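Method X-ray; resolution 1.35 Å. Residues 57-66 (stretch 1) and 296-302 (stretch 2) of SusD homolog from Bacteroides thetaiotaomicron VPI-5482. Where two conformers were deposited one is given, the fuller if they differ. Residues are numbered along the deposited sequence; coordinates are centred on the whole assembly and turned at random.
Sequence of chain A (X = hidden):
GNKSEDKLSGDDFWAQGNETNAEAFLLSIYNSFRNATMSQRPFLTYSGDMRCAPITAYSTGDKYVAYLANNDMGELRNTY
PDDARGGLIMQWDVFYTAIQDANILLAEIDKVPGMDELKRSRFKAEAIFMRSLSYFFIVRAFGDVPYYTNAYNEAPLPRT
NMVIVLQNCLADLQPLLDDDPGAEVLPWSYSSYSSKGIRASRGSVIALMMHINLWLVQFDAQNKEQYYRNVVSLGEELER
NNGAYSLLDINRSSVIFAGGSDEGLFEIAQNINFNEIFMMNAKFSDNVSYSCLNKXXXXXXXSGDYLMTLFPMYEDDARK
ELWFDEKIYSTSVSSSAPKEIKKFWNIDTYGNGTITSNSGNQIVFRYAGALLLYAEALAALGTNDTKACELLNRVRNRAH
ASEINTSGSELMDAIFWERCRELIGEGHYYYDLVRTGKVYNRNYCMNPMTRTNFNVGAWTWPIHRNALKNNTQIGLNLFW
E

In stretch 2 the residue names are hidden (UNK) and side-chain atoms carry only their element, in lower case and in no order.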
# COMPACT_ATOMS: atom_id res chain seq x y z
N ALA A 57 18.34 -11.16 -7.04
CA ALA A 57 19.28 -10.05 -7.25
C ALA A 57 20.25 -10.36 -8.36
O ALA A 57 20.70 -11.49 -8.48
CB ALA A 57 20.04 -9.75 -5.97
N TYR A 58 20.58 -9.35 -9.15
CA TYR A 58 21.64 -9.51 -10.14
C TYR A 58 23.02 -9.53 -9.47
O TYR A 58 23.94 -10.10 -10.03
CB TYR A 58 21.54 -8.43 -11.19
CG TYR A 58 20.42 -8.66 -12.17
CD1 TYR A 58 20.62 -9.46 -13.29
CD2 TYR A 58 19.18 -8.05 -12.00
CE1 TYR A 58 19.60 -9.69 -14.19
CE2 TYR A 58 18.15 -8.27 -12.90
CZ TYR A 58 18.37 -9.07 -14.01
OH TYR A 58 17.33 -9.26 -14.91
N SER A 59 23.15 -8.95 -8.28
CA SER A 59 24.40 -8.95 -7.53
C SER A 59 24.16 -9.58 -6.15
O SER A 59 23.51 -8.96 -5.31
CB SER A 59 24.92 -7.51 -7.40
OG SER A 59 25.40 -7.00 -8.64
N THR A 60 24.66 -10.80 -5.90
CA THR A 60 24.38 -11.52 -4.66
C THR A 60 24.80 -10.74 -3.41
O THR A 60 24.31 -11.00 -2.32
CB THR A 60 25.06 -12.92 -4.65
OG1 THR A 60 26.48 -12.77 -4.63
CG2 THR A 60 24.66 -13.72 -5.86
N GLY A 61 25.71 -9.78 -3.57
CA GLY A 61 26.07 -8.87 -2.48
C GLY A 61 24.92 -8.02 -1.92
O GLY A 61 25.01 -7.53 -0.78
N ASP A 62 23.85 -7.85 -2.71
CA ASP A 62 22.61 -7.17 -2.24
C ASP A 62 21.76 -8.19 -1.50
O ASP A 62 20.73 -8.70 -2.00
CB ASP A 62 21.86 -6.59 -3.44
CG ASP A 62 22.64 -5.49 -4.14
OD1 ASP A 62 23.26 -4.67 -3.42
OD2 ASP A 62 22.59 -5.41 -5.37
N LYS A 63 22.22 -8.52 -0.31
CA LYS A 63 21.77 -9.71 0.39
C LYS A 63 20.31 -9.62 0.80
O LYS A 63 19.62 -10.64 0.88
CB LYS A 63 22.65 -9.92 1.62
CG LYS A 63 24.05 -10.37 1.25
CD LYS A 63 24.89 -10.55 2.50
CE LYS A 63 26.24 -11.15 2.12
NZ LYS A 63 27.20 -11.17 3.24
N TYR A 64 19.82 -8.41 1.01
CA TYR A 64 18.44 -8.21 1.46
C TYR A 64 17.41 -8.71 0.46
O TYR A 64 16.32 -9.12 0.87
CB TYR A 64 18.18 -6.74 1.80
CG TYR A 64 18.31 -5.77 0.66
CD1 TYR A 64 17.24 -5.45 -0.13
CD2 TYR A 64 19.53 -5.14 0.41
CE1 TYR A 64 17.35 -4.55 -1.17
CE2 TYR A 64 19.65 -4.24 -0.64
CZ TYR A 64 18.55 -3.94 -1.42
OH TYR A 64 18.65 -3.02 -2.42
N VAL A 65 17.76 -8.78 -0.83
CA VAL A 65 16.81 -9.27 -1.82
C VAL A 65 16.43 -10.72 -1.52
O VAL A 65 15.26 -11.06 -1.45
CB VAL A 65 17.34 -9.15 -3.25
CG1 VAL A 65 16.36 -9.82 -4.22
CG2 VAL A 65 17.56 -7.66 -3.58
N ALA A 66 17.42 -11.60 -1.41
CA ALA A 66 17.16 -13.00 -1.05
C ALA A 66 16.53 -13.13 0.32
O ALA A 66 15.65 -13.94 0.51
CB ALA A 66 18.45 -13.87 -1.12
N UNK A 296 23.88 -1.20 -15.99
CA UNK A 296 23.96 -2.35 -16.85
C UNK A 296 22.86 -3.38 -16.54
O UNK A 296 22.50 -4.17 -17.37
c UNK A 296 25.34 -3.01 -16.72
o UNK A 296 26.38 -2.12 -17.13
N UNK A 297 22.39 -3.39 -15.29
CA UNK A 297 21.33 -4.33 -14.87
C UNK A 297 20.60 -3.71 -13.67
O UNK A 297 21.17 -2.90 -12.95
c UNK A 297 22.82 -5.73 -13.28
c UNK A 297 21.89 -5.71 -14.50
se UNK A 297 24.23 -7.12 -13.28
c UNK A 297 25.32 -6.35 -11.90
N UNK A 298 19.32 -4.09 -13.47
CA UNK A 298 18.59 -3.60 -12.29
C UNK A 298 19.02 -4.26 -11.01
O UNK A 298 19.87 -5.13 -10.99
c UNK A 298 17.14 -3.99 -12.57
c UNK A 298 17.09 -4.50 -13.96
c UNK A 298 18.49 -4.97 -14.30
N UNK A 299 18.39 -3.88 -9.90
CA UNK A 299 18.65 -4.55 -8.64
C UNK A 299 18.20 -6.01 -8.64
O UNK A 299 18.91 -6.89 -8.14
c UNK A 299 17.92 -3.79 -7.50
c UNK A 299 19.50 -4.05 -5.62
c UNK A 299 17.08 -3.75 -5.13
c UNK A 299 18.11 -4.36 -6.11
N UNK A 300 17.01 -6.28 -9.16
CA UNK A 300 16.47 -7.63 -9.17
C UNK A 300 15.50 -7.84 -10.32
O UNK A 300 15.07 -6.90 -10.97
c UNK A 300 14.56 -7.19 -7.47
c UNK A 300 13.51 -5.43 -6.23
c UNK A 300 12.28 -5.74 -6.76
c UNK A 300 14.64 -6.17 -6.56
c UNK A 300 15.79 -8.01 -7.83
c UNK A 300 12.17 -6.78 -7.67
c UNK A 300 13.30 -7.50 -8.02
N UNK A 301 15.18 -9.10 -10.54
CA UNK A 301 14.17 -9.47 -11.50
C UNK A 301 13.27 -10.58 -10.97
O UNK A 301 13.63 -11.33 -10.08
c UNK A 301 14.81 -9.91 -12.83
s UNK A 301 15.81 -11.41 -12.78
N UNK A 302 12.10 -10.67 -11.59
CA UNK A 302 11.11 -11.69 -11.30
C UNK A 302 11.37 -12.94 -12.11
O UNK A 302 11.76 -12.85 -13.28
c UNK A 302 7.81 -9.81 -8.64
c UNK A 302 8.32 -10.69 -9.62
c UNK A 302 9.14 -10.23 -10.62
c UNK A 302 9.71 -11.18 -11.67
c UNK A 302 9.01 -8.03 -9.67
c UNK A 302 9.51 -8.91 -10.62
c UNK A 302 8.17 -8.50 -8.70
o UNK A 302 7.70 -7.61 -7.76
O HOH W 1 21.47 -6.71 -7.46
O HOH W 2 22.85 -5.41 -9.31

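Position 296 carries one carbon and then one oxygen, a short hydroxyl-bearing side chain out of reach of stretch 1. It is Ser 296.

Position 297 has an unbranched chain of two carbons, a selenium and a terminal carbon. Its CB lies over one face of the Tyr 58 ring, 4.3 Å from the centroid, and the selenium reaches to 3.6 Å from Tyr 58 CB. This is Met 297, present as selenomethionine. Its flexible chain follows the tyrosine back toward the main chain, and its CE ends 3.3 Å from Ser 59 OG.

At position 298 three carbons close a ring onto the backbone N, and a ring carbon packs 3.6 Å from Tyr 58 CE2. This is Pro 298; the carbon is CD, while the backbone O approaches Tyr 58 CD2 at 3.2 Å.

Position 299 shows four carbons forked at the second, one branch end 3.2 Å from Tyr 64 OH and the other 3.4 Å from Asp 62 OD2. It is Leu 299, these ends being CD2 and CD1. The CA-to-CB bond points away from stretch 1, yet the end of the chain comes nearer, and CG is 4.2 Å from Val 65 CG2. The main chain does the polar work, Leu 299 O accepting a hydrogen bond from Tyr 58 N at 3.1 Å.

Position 300 bears one carbon and then a ring of six carbons with no oxygen; its CB meets Val 65 CG1 at 4.1 Å, but the end of the side chain leads away. This is Phe 300. It pairs with Ala 57 in an antiparallel, non-hydrogen-bonded bridge, the two CA atoms 4.2 Å apart.

Position 301 has one carbon and one sulfur, the sulfur 3.7 Å from Tyr 58 CZ and oblique to the ring. It is Cys 301, and its CB is 3.3 Å from Tyr 58 OH.

Position 302 has one carbon and a six-carbon ring bearing an oxygen, out of reach of stretch 1. This is Tyr 302.

The rule here is one large aromatic anchor, Tyr 58, received by the selenomethionine over one face of its ring, with the proline ring and the cysteine also packed against it, and fixed at its base by a single direct hydrogen bond. Water 1 extends that polar point: it donates to Leu 299 O and to Asp 62 OD2, both at 2.7 Å, and accepts from Ser 59 N at 2.9 Å. The type I turn from Ser 59 to Asp 62 brings both of its end residues to one water.

Stretch 2 296-302: SMPLFCY
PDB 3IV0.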